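Local coordinates for protein toll-like receptor 13 (PDB 4Z0C) that recognises and binds 23S rRNA from bacteria and signals through MYD88 and TRAF6 to activate NF-kappa-B in innate immunity, at residues L284-N289 / K297-C302; R252-S257 / C272-N277. All coordinates share one frame; numbering follows the deposited sequence.

How the interactions relate
Both contacts lie in the leucine-rich-repeat solenoid of the ectodomain, in consecutive turns, with centres about 9 Å apart. Interaction 2 comes first along the chain and closes before interaction 1 opens. Each packs a strand on the inner side of the ring against the helix that follows it: strand 253-255 with helix 268-275, then strand 283-285 with helix 293-302. The strands are parallel neighbours, with Val285 N 2.9 Å from Met254 O. The helices are joined by the disulfide Cys272-Cys302. The two turns are thus tied at both walls. Their nearest atoms are about 18 Å (interaction 1) and 21 Å (interaction 2) from the bound nucleic acid. These are packing contacts within the solenoid, away from the RNA.

Interaction 1 of 2, residues L284-N289 / K297-C302; sequences LVFQKN and KQLAKC. With NAG (2-acetamido-2-deoxy-beta-D-glucopyranose), chain O.
Leu299 points from helix 293-302 into the core of a leucine-rich repeat, LRR 11, and meets Leu284 and Phe286. Strand 283-285 forms the inner wall of this turn, with Phe286 directly after it, and the helix forms the outer wall. CB of Leu299 starts out toward the strand side. CG is anti to the backbone N (chi1 -179°), which carries both methyls forward into the core. CD1 meets Leu284 CD2 at 3.7 Å. CD2 touches the same Leu284 methyl and also reaches Phe286 CD2 at 4.0 Å. The two leucines meet tip to tip, while Phe286 and Leu299 pass in opposite directions. All three side chains are buried, and the contact is purely apolar. Leu275 of the preceding turn touches Leu284 and Leu299, and Leu308 of the next turn also touches Leu299. The core therefore runs on from turn to turn. Beyond the strand, Phe286 O accepts a hydrogen bond from Asn313 ND2. A GlcNAc is modelled at Asn289, an N-glycosylation site predicted by rule. Asn289 ND2 is 2.9 Å from C1 of that sugar, too long for the glycosidic link, so the geometry there is doubtful. Back in the core, one methyl of Leu284 packs against both partners: besides meeting Leu299, Leu284 CD2 lies 3.9 Å above one face of the Phe286 ring, offset toward its rim.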
# COMPACT_ATOMS: atom_id res chain seq x y z
N LEU A 284 -17.31 20.18 -33.70
CA LEU A 284 -18.23 20.88 -32.82
C LEU A 284 -18.14 20.33 -31.40
O LEU A 284 -18.46 19.16 -31.15
CB LEU A 284 -19.67 20.81 -33.35
CG LEU A 284 -20.70 21.46 -32.42
CD1 LEU A 284 -20.40 22.94 -32.25
CD2 LEU A 284 -22.11 21.24 -32.91
N VAL A 285 -17.70 21.19 -30.48
CA VAL A 285 -17.69 20.86 -29.07
C VAL A 285 -18.95 21.43 -28.42
O VAL A 285 -19.18 22.65 -28.41
CB VAL A 285 -16.38 21.32 -28.40
CG1 VAL A 285 -16.33 20.91 -26.93
CG2 VAL A 285 -15.19 20.70 -29.13
N PHE A 286 -19.76 20.55 -27.85
CA PHE A 286 -21.16 20.83 -27.56
C PHE A 286 -21.53 20.24 -26.19
O PHE A 286 -22.26 19.25 -26.11
CB PHE A 286 -22.01 20.21 -28.68
CG PHE A 286 -23.22 21.01 -29.05
CD1 PHE A 286 -23.14 22.38 -29.26
CD2 PHE A 286 -24.45 20.37 -29.24
CE1 PHE A 286 -24.26 23.11 -29.61
CE2 PHE A 286 -25.58 21.09 -29.60
CZ PHE A 286 -25.48 22.47 -29.78
N GLN A 287 -21.05 20.89 -25.13
CA GLN A 287 -21.03 20.32 -23.79
C GLN A 287 -21.86 20.99 -22.70
O GLN A 287 -22.20 22.17 -22.78
CB GLN A 287 -19.59 20.25 -23.28
CG GLN A 287 -18.68 19.37 -24.08
CD GLN A 287 -17.35 19.20 -23.38
OE1 GLN A 287 -16.98 20.02 -22.53
NE2 GLN A 287 -16.65 18.11 -23.67
N LYS A 288 -22.12 20.22 -21.64
CA LYS A 288 -22.74 20.72 -20.41
C LYS A 288 -24.23 21.07 -20.55
O LYS A 288 -24.64 22.20 -20.31
CB LYS A 288 -21.93 21.87 -19.76
CG LYS A 288 -20.61 21.39 -19.15
CD LYS A 288 -19.90 22.49 -18.36
CE LYS A 288 -18.41 22.18 -18.15
NZ LYS A 288 -17.65 23.30 -17.51
N ASN A 289 -25.01 20.07 -20.93
CA ASN A 289 -26.46 20.17 -20.88
C ASN A 289 -26.96 21.17 -21.90
O ASN A 289 -27.86 21.98 -21.66
CB ASN A 289 -26.89 20.56 -19.47
CG ASN A 289 -28.36 20.52 -19.27
OD1 ASN A 289 -29.07 19.67 -19.83
ND2 ASN A 289 -28.86 21.49 -18.51
N LYS A 297 -30.45 14.84 -33.25
CA LYS A 297 -31.07 14.53 -34.54
C LYS A 297 -31.18 15.78 -35.42
O LYS A 297 -30.97 15.73 -36.63
CB LYS A 297 -32.46 13.90 -34.35
CG LYS A 297 -32.46 12.40 -34.06
CD LYS A 297 -33.82 11.95 -33.53
CE LYS A 297 -33.89 10.43 -33.33
NZ LYS A 297 -35.18 9.97 -32.74
N GLN A 298 -31.51 16.90 -34.79
CA GLN A 298 -31.60 18.15 -35.54
C GLN A 298 -30.22 18.59 -36.02
O GLN A 298 -30.04 18.90 -37.20
CB GLN A 298 -32.24 19.24 -34.68
CG GLN A 298 -33.54 18.82 -34.03
CD GLN A 298 -34.23 19.97 -33.33
OE1 GLN A 298 -34.50 19.91 -32.12
NE2 GLN A 298 -34.52 21.03 -34.08
N LEU A 299 -29.26 18.57 -35.10
CA LEU A 299 -27.88 18.93 -35.39
C LEU A 299 -27.35 18.13 -36.57
O LEU A 299 -26.74 18.69 -37.47
CB LEU A 299 -27.02 18.68 -34.15
CG LEU A 299 -25.53 19.01 -34.20
CD1 LEU A 299 -25.29 20.45 -34.64
CD2 LEU A 299 -24.89 18.76 -32.84
N ALA A 300 -27.63 16.83 -36.58
CA ALA A 300 -27.20 15.95 -37.66
C ALA A 300 -27.63 16.40 -39.07
O ALA A 300 -27.00 16.04 -40.06
CB ALA A 300 -27.68 14.54 -37.40
N LYS A 301 -28.71 17.17 -39.14
CA LYS A 301 -29.22 17.70 -40.41
C LYS A 301 -28.50 18.97 -40.85
O LYS A 301 -28.18 19.15 -42.03
CB LYS A 301 -30.73 17.94 -40.31
CG LYS A 301 -31.55 16.67 -40.43
CD LYS A 301 -32.65 16.60 -39.39
CE LYS A 301 -33.87 17.42 -39.76
NZ LYS A 301 -35.05 16.97 -38.95
N CYS A 302 -28.20 19.83 -39.89
CA CYS A 302 -27.57 21.13 -40.13
C CYS A 302 -26.11 21.05 -40.50
O CYS A 302 -25.48 22.08 -40.75
CB CYS A 302 -27.67 21.99 -38.87
SG CYS A 302 -29.31 22.63 -38.55
C1 NAG O . -31.54 20.36 -18.27
C2 NAG O . -31.30 20.84 -16.86
C3 NAG O . -32.69 21.05 -16.29
C4 NAG O . -33.44 22.07 -17.16
C5 NAG O . -33.15 21.95 -18.68
C6 NAG O . -33.37 23.25 -19.44
C7 NAG O . -29.54 20.25 -15.28
C8 NAG O . -28.63 19.17 -14.79
N2 NAG O . -30.47 19.89 -16.14
O3 NAG O . -32.58 21.45 -14.94
O4 NAG O . -34.84 21.92 -16.94
O5 NAG O . -31.83 21.54 -18.98
O6 NAG O . -33.01 23.05 -20.79
O7 NAG O . -29.41 21.39 -14.85

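Interaction 2 of 2, residues R252-S257 / C272-N277; sequences RAMDLS and CHLLGN. With NAG (2-acetamido-2-deoxy-beta-D-glucopyranose), chain F.
Met254 and Leu256 meet Leu274 and Leu275 in the hydrophobic core of a leucine-rich-repeat turn, where strand 253-255 faces helix 268-275. The first shell is three apolar contacts. Met254 CE lies 3.9 Å from Leu274 CD2. One atom earlier in the same side chain, Met254 SD lies 4.0 Å from Leu275 CD1. That leucine methyl also meets Leu256 CD1, at 4.2 Å. Met254 runs at a slant across both leucines, whereas Leu256 and Leu275 lie alongside each other, pointing opposite ways. The methionine is extended, with CG anti to the backbone N (chi1 -164°), so its sulfur and terminal methyl span the gap to the helix. All four residues are buried.

Further out, the preceding turn adds to the core, where Leu231 of strand 230-232 touches Met254. Within 272-277, Gly276 N is hydrogen-bonded to Cys272 O and Asn277 N to Leu274 O.

Asp255, next to Met254 on the strand, has both carboxylate oxygens held. Ser257 holds OD1 twice. Its OG donates to Asp255 OD1 at 2.8 Å, with the hydroxyl almost in line with the C-O bond, and its backbone N adds a weak hydrogen bond to the same oxygen. Ser257 OG is also hydrogen-bonded to the backbone N of Gln287, in the next turn. The other oxygen, Asp255 OD2, takes a hydrogen bond of 2.7 Å from N2 of a GlcNAc, with an N-H...O angle of 161°.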
# COMPACT_ATOMS: atom_id res chain seq x y z
N ARG A 252 -13.35 25.98 -38.98
CA ARG A 252 -13.27 24.51 -38.98
C ARG A 252 -13.80 23.89 -37.68
O ARG A 252 -14.25 22.74 -37.66
CB ARG A 252 -11.83 24.05 -39.19
CG ARG A 252 -11.44 23.76 -40.63
CD ARG A 252 -10.97 25.00 -41.31
NE ARG A 252 -10.43 24.72 -42.64
CZ ARG A 252 -9.93 25.65 -43.45
NH1 ARG A 252 -9.92 26.93 -43.09
NH2 ARG A 252 -9.45 25.30 -44.64
N ALA A 253 -13.77 24.67 -36.60
CA ALA A 253 -14.11 24.14 -35.29
C ALA A 253 -14.79 25.22 -34.47
O ALA A 253 -14.41 26.40 -34.51
CB ALA A 253 -12.83 23.61 -34.56
N MET A 254 -15.81 24.81 -33.71
CA MET A 254 -16.52 25.73 -32.84
C MET A 254 -16.78 25.08 -31.50
O MET A 254 -16.98 23.87 -31.40
CB MET A 254 -17.86 26.13 -33.46
CG MET A 254 -18.46 27.36 -32.80
SD MET A 254 -19.66 28.20 -33.84
CE MET A 254 -20.00 29.64 -32.84
N ASP A 255 -16.80 25.91 -30.46
CA ASP A 255 -17.11 25.41 -29.14
C ASP A 255 -18.26 26.25 -28.60
O ASP A 255 -18.09 27.44 -28.35
CB ASP A 255 -15.88 25.48 -28.21
CG ASP A 255 -16.03 24.59 -26.96
OD1 ASP A 255 -17.18 24.29 -26.56
OD2 ASP A 255 -14.99 24.22 -26.36
N LEU A 256 -19.41 25.62 -28.41
CA LEU A 256 -20.61 26.31 -27.93
C LEU A 256 -21.13 25.80 -26.57
O LEU A 256 -22.32 25.95 -26.26
CB LEU A 256 -21.72 26.20 -28.99
CG LEU A 256 -21.54 27.05 -30.25
CD1 LEU A 256 -22.63 26.75 -31.26
CD2 LEU A 256 -21.56 28.52 -29.88
N SER A 257 -20.25 25.19 -25.77
CA SER A 257 -20.66 24.61 -24.49
C SER A 257 -21.17 25.64 -23.47
O SER A 257 -20.74 26.78 -23.47
CB SER A 257 -19.48 23.86 -23.87
OG SER A 257 -18.90 22.95 -24.80
N CYS A 272 -28.65 25.69 -35.61
CA CYS A 272 -28.56 25.16 -36.96
C CYS A 272 -28.53 26.26 -38.03
O CYS A 272 -27.87 26.11 -39.07
CB CYS A 272 -29.70 24.19 -37.24
SG CYS A 272 -29.49 22.55 -36.53
N HIS A 273 -29.22 27.37 -37.78
CA HIS A 273 -29.20 28.47 -38.74
C HIS A 273 -27.78 29.01 -38.91
O HIS A 273 -27.38 29.38 -40.02
CB HIS A 273 -30.17 29.62 -38.37
CG HIS A 273 -30.15 30.75 -39.34
ND1 HIS A 273 -30.47 30.60 -40.67
CD2 HIS A 273 -29.78 32.05 -39.19
CE1 HIS A 273 -30.33 31.76 -41.29
NE2 HIS A 273 -29.91 32.65 -40.42
N LEU A 274 -27.04 29.05 -37.81
CA LEU A 274 -25.64 29.44 -37.83
C LEU A 274 -24.78 28.35 -38.47
O LEU A 274 -24.16 28.56 -39.51
CB LEU A 274 -25.14 29.71 -36.41
CG LEU A 274 -23.65 30.01 -36.22
CD1 LEU A 274 -23.23 31.22 -37.07
CD2 LEU A 274 -23.35 30.23 -34.76
N LEU A 275 -24.75 27.19 -37.82
CA LEU A 275 -23.86 26.09 -38.17
C LEU A 275 -24.08 25.57 -39.59
O LEU A 275 -23.13 25.13 -40.26
CB LEU A 275 -24.03 24.94 -37.16
CG LEU A 275 -23.04 24.87 -36.00
CD1 LEU A 275 -22.72 26.24 -35.41
CD2 LEU A 275 -23.58 23.94 -34.93
N GLY A 276 -25.34 25.59 -40.04
CA GLY A 276 -25.69 25.09 -41.36
C GLY A 276 -25.06 25.87 -42.50
O GLY A 276 -24.96 25.36 -43.62
N ASN A 277 -24.62 27.09 -42.23
CA ASN A 277 -23.98 27.93 -43.25
C ASN A 277 -22.46 28.07 -43.11
O ASN A 277 -21.87 29.00 -43.65
CB ASN A 277 -24.62 29.30 -43.29
CG ASN A 277 -26.01 29.27 -43.88
OD1 ASN A 277 -26.22 28.76 -44.99
ND2 ASN A 277 -26.99 29.75 -43.12
C1 NAG F . -12.31 26.12 -25.34
C2 NAG F . -11.68 24.77 -25.64
C3 NAG F . -11.78 23.82 -24.44
C4 NAG F . -11.30 24.53 -23.19
C5 NAG F . -12.20 25.75 -23.03
C6 NAG F . -12.05 26.48 -21.71
C7 NAG F . -11.62 23.83 -27.82
C8 NAG F . -12.31 23.13 -28.95
N2 NAG F . -12.36 24.19 -26.78
O3 NAG F . -11.04 22.65 -24.67
O4 NAG F . -11.34 23.66 -22.08
O5 NAG F . -11.85 26.61 -24.09
O6 NAG F . -10.67 26.50 -21.40
O7 NAG F . -10.42 24.06 -27.84